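Local coordinates for Lmo1076 protein (Listeria monocytogenes serovar 1/2a, PDB 3FI7) that acts as a cell-wall autolysin, its catalytic domain here being a GH73-type N-acetylglucosaminidase that hydrolyses peptidoglycan and is subject to autoinhibition, at residues F79-S84 with A111-H116. Sequence-based numbering, arbitrary orientation.
Sequences FGIKGS and AKYPSH
Ala111 N donates a nearly straight hydrogen bond to Ile81 O (3.0 Å, N-H...O angle 164°), and three residues after Ile81 the alpha carbons of the two segments make their nearest approach, Ser84 CA lying 3.8 Å from Ala111 CA. Gly83 O also lies near Ala111 N, but its angle is too poor for a bond. Gly83 takes a backbone conformation with positive phi that leaves no room for a beta carbon beside the carbonyl oxygen of Lys82, and its backbone is hydrogen-bonded to Asn109. The methyl of Ala111 sits beside this backbone, CB lying 3.8 Å from Ile81 O and 3.9 Å from Ser84 C.

The other meeting point is between side chains. Tyr113 has CG anti to its carbonyl carbon (chi1 -57°), which sends the ring back across the gap until its hydroxyl, rather than a ring face, reaches Ile81. Tyr113 OH lies 3.7 Å from Ile81 CB, with CG1 and CG2 only slightly farther, so the oxygen rests against the branch point of the isoleucine.

In this catalytic domain, whose sequence family belongs to the lysozyme clan, the contact joins the two ends of a two-stranded antiparallel hairpin: 79-84 leads into strand 89-98, while 111-116 runs from strand 104-111 to helix 116-129. Asn77 bridges the same junction, OD1 accepting from Ile81 N and ND2 donating to Ala111 O.

Although it abuts aliphatic carbon, Tyr113 OH has a polar partner in Asp122 OD1 on helix 116-129. A water accepts from Phe79 N at 3.2 Å and makes a weak link to Tyr113 OH, adding a second, looser connection between the segments. This water lies in the plane of the Phe79 ring, at its edge; the ring itself packs against helices 52-63 and 116-129.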
loop_
_atom_site.group_PDB
_atom_site.type_symbol
_atom_site.label_atom_id
_atom_site.label_comp_id
_atom_site.label_asym_id
_atom_site.label_seq_id
_atom_site.Cartn_x
_atom_site.Cartn_y
_atom_site.Cartn_z
ATOM N N PHE A 79 -0.803 6.457 3.751
ATOM C CA PHE A 79 0.463 6.840 3.150
ATOM C C PHE A 79 1.096 8.054 3.833
ATOM O O PHE A 79 2.122 8.552 3.390
ATOM C CB PHE A 79 0.286 7.043 1.644
ATOM C CG PHE A 79 -0.249 5.832 0.934
ATOM C CD1 PHE A 79 0.613 4.886 0.399
ATOM C CD2 PHE A 79 -1.616 5.628 0.816
ATOM C CE1 PHE A 79 0.119 3.759 -0.259
ATOM C CE2 PHE A 79 -2.111 4.512 0.160
ATOM C CZ PHE A 79 -1.239 3.573 -0.377
ATOM N N GLY A 80 0.494 8.511 4.928
ATOM C CA GLY A 80 1.030 9.647 5.666
ATOM C C GLY A 80 1.089 10.925 4.843
ATOM O O GLY A 80 2.042 11.694 4.935
ATOM N N ILE A 81 0.060 11.149 4.034
ATOM C CA ILE A 81 -0.003 12.319 3.170
ATOM C C ILE A 81 -0.281 13.596 3.961
ATOM O O ILE A 81 -1.215 13.649 4.758
ATOM C CB ILE A 81 -1.103 12.148 2.106
ATOM C CG1 ILE A 81 -0.781 10.959 1.201
ATOM C CG2 ILE A 81 -1.274 13.430 1.296
ATOM C CD1 ILE A 81 0.651 10.942 0.708
ATOM N N LYS A 82 0.532 14.625 3.738
ATOM C CA LYS A 82 0.337 15.908 4.412
ATOM C C LYS A 82 -0.741 16.755 3.743
ATOM O O LYS A 82 -1.019 16.600 2.556
ATOM C CB LYS A 82 1.652 16.689 4.496
ATOM C CG LYS A 82 2.579 16.201 5.590
ATOM C CD LYS A 82 3.862 16.998 5.617
ATOM C CE LYS A 82 4.857 16.386 6.570
ATOM N NZ LYS A 82 6.239 16.846 6.273
ATOM N N GLY A 83 -1.350 17.648 4.517
ATOM C CA GLY A 83 -2.395 18.520 4.007
ATOM C C GLY A 83 -3.768 18.146 4.535
ATOM O O GLY A 83 -3.928 17.813 5.711
ATOM N N SER A 84 -4.765 18.201 3.663
ATOM C CA SER A 84 -6.127 17.855 4.040
ATOM C C SER A 84 -6.833 17.143 2.901
ATOM O O SER A 84 -6.354 17.120 1.768
ATOM C CB SER A 84 -6.916 19.107 4.412
ATOM O OG SER A 84 -7.093 19.932 3.274
ATOM N N ALA A 111 -3.727 14.674 6.039
ATOM C CA ALA A 111 -5.062 14.461 5.493
ATOM C C ALA A 111 -5.828 13.495 6.382
ATOM O O ALA A 111 -5.242 12.574 6.969
ATOM C CB ALA A 111 -4.982 13.932 4.059
ATOM N N LYS A 112 -7.133 13.722 6.488
ATOM C CA LYS A 112 -8.034 12.849 7.231
ATOM C C LYS A 112 -9.097 12.364 6.255
ATOM O O LYS A 112 -9.823 13.173 5.680
ATOM C CB LYS A 112 -8.688 13.632 8.368
ATOM C CG LYS A 112 -9.569 12.821 9.313
ATOM C CD LYS A 112 -10.375 13.768 10.209
ATOM C CE LYS A 112 -10.603 13.199 11.604
ATOM N NZ LYS A 112 -11.440 11.969 11.585
ATOM N N TYR A 113 -9.180 11.051 6.063
ATOM C CA TYR A 113 -10.072 10.472 5.058
ATOM C C TYR A 113 -11.272 9.795 5.701
ATOM O O TYR A 113 -11.204 9.381 6.858
ATOM C CB TYR A 113 -9.327 9.422 4.215
ATOM C CG TYR A 113 -8.087 9.923 3.517
ATOM C CD1 TYR A 113 -8.161 10.538 2.274
ATOM C CD2 TYR A 113 -6.842 9.768 4.094
ATOM C CE1 TYR A 113 -7.019 10.993 1.629
ATOM C CE2 TYR A 113 -5.701 10.223 3.466
ATOM C CZ TYR A 113 -5.793 10.829 2.233
ATOM O OH TYR A 113 -4.642 11.268 1.613
ATOM N N PRO A 114 -12.372 9.652 4.936
ATOM C CA PRO A 114 -13.572 8.921 5.374
ATOM C C PRO A 114 -13.289 7.438 5.586
ATOM O O PRO A 114 -13.909 6.800 6.440
ATOM C CB PRO A 114 -14.544 9.097 4.202
ATOM C CG PRO A 114 -14.059 10.327 3.484
ATOM C CD PRO A 114 -12.565 10.305 3.630
ATOM N N SER A 115 -12.359 6.895 4.807
ATOM C CA SER A 115 -11.972 5.496 4.932
ATOM C C SER A 115 -10.708 5.229 4.137
ATOM O O SER A 115 -10.181 6.116 3.466
ATOM C CB SER A 115 -13.082 4.580 4.414
ATOM O OG SER A 115 -13.169 4.653 2.999
ATOM N N HIS A 116 -10.236 3.991 4.201
ATOM C CA HIS A 116 -9.040 3.598 3.480
ATOM C C HIS A 116 -9.190 3.786 1.970
ATOM O O HIS A 116 -8.196 3.972 1.259
ATOM C CB HIS A 116 -8.676 2.150 3.802
ATOM C CG HIS A 116 -8.089 1.973 5.164
ATOM N ND1 HIS A 116 -8.215 0.808 5.885
ATOM C CD2 HIS A 116 -7.381 2.825 5.944
ATOM C CE1 HIS A 116 -7.597 0.941 7.046
ATOM N NE2 HIS A 116 -7.082 2.157 7.106
HETATM O O HOH W 1 -2.959 8.366 2.349
#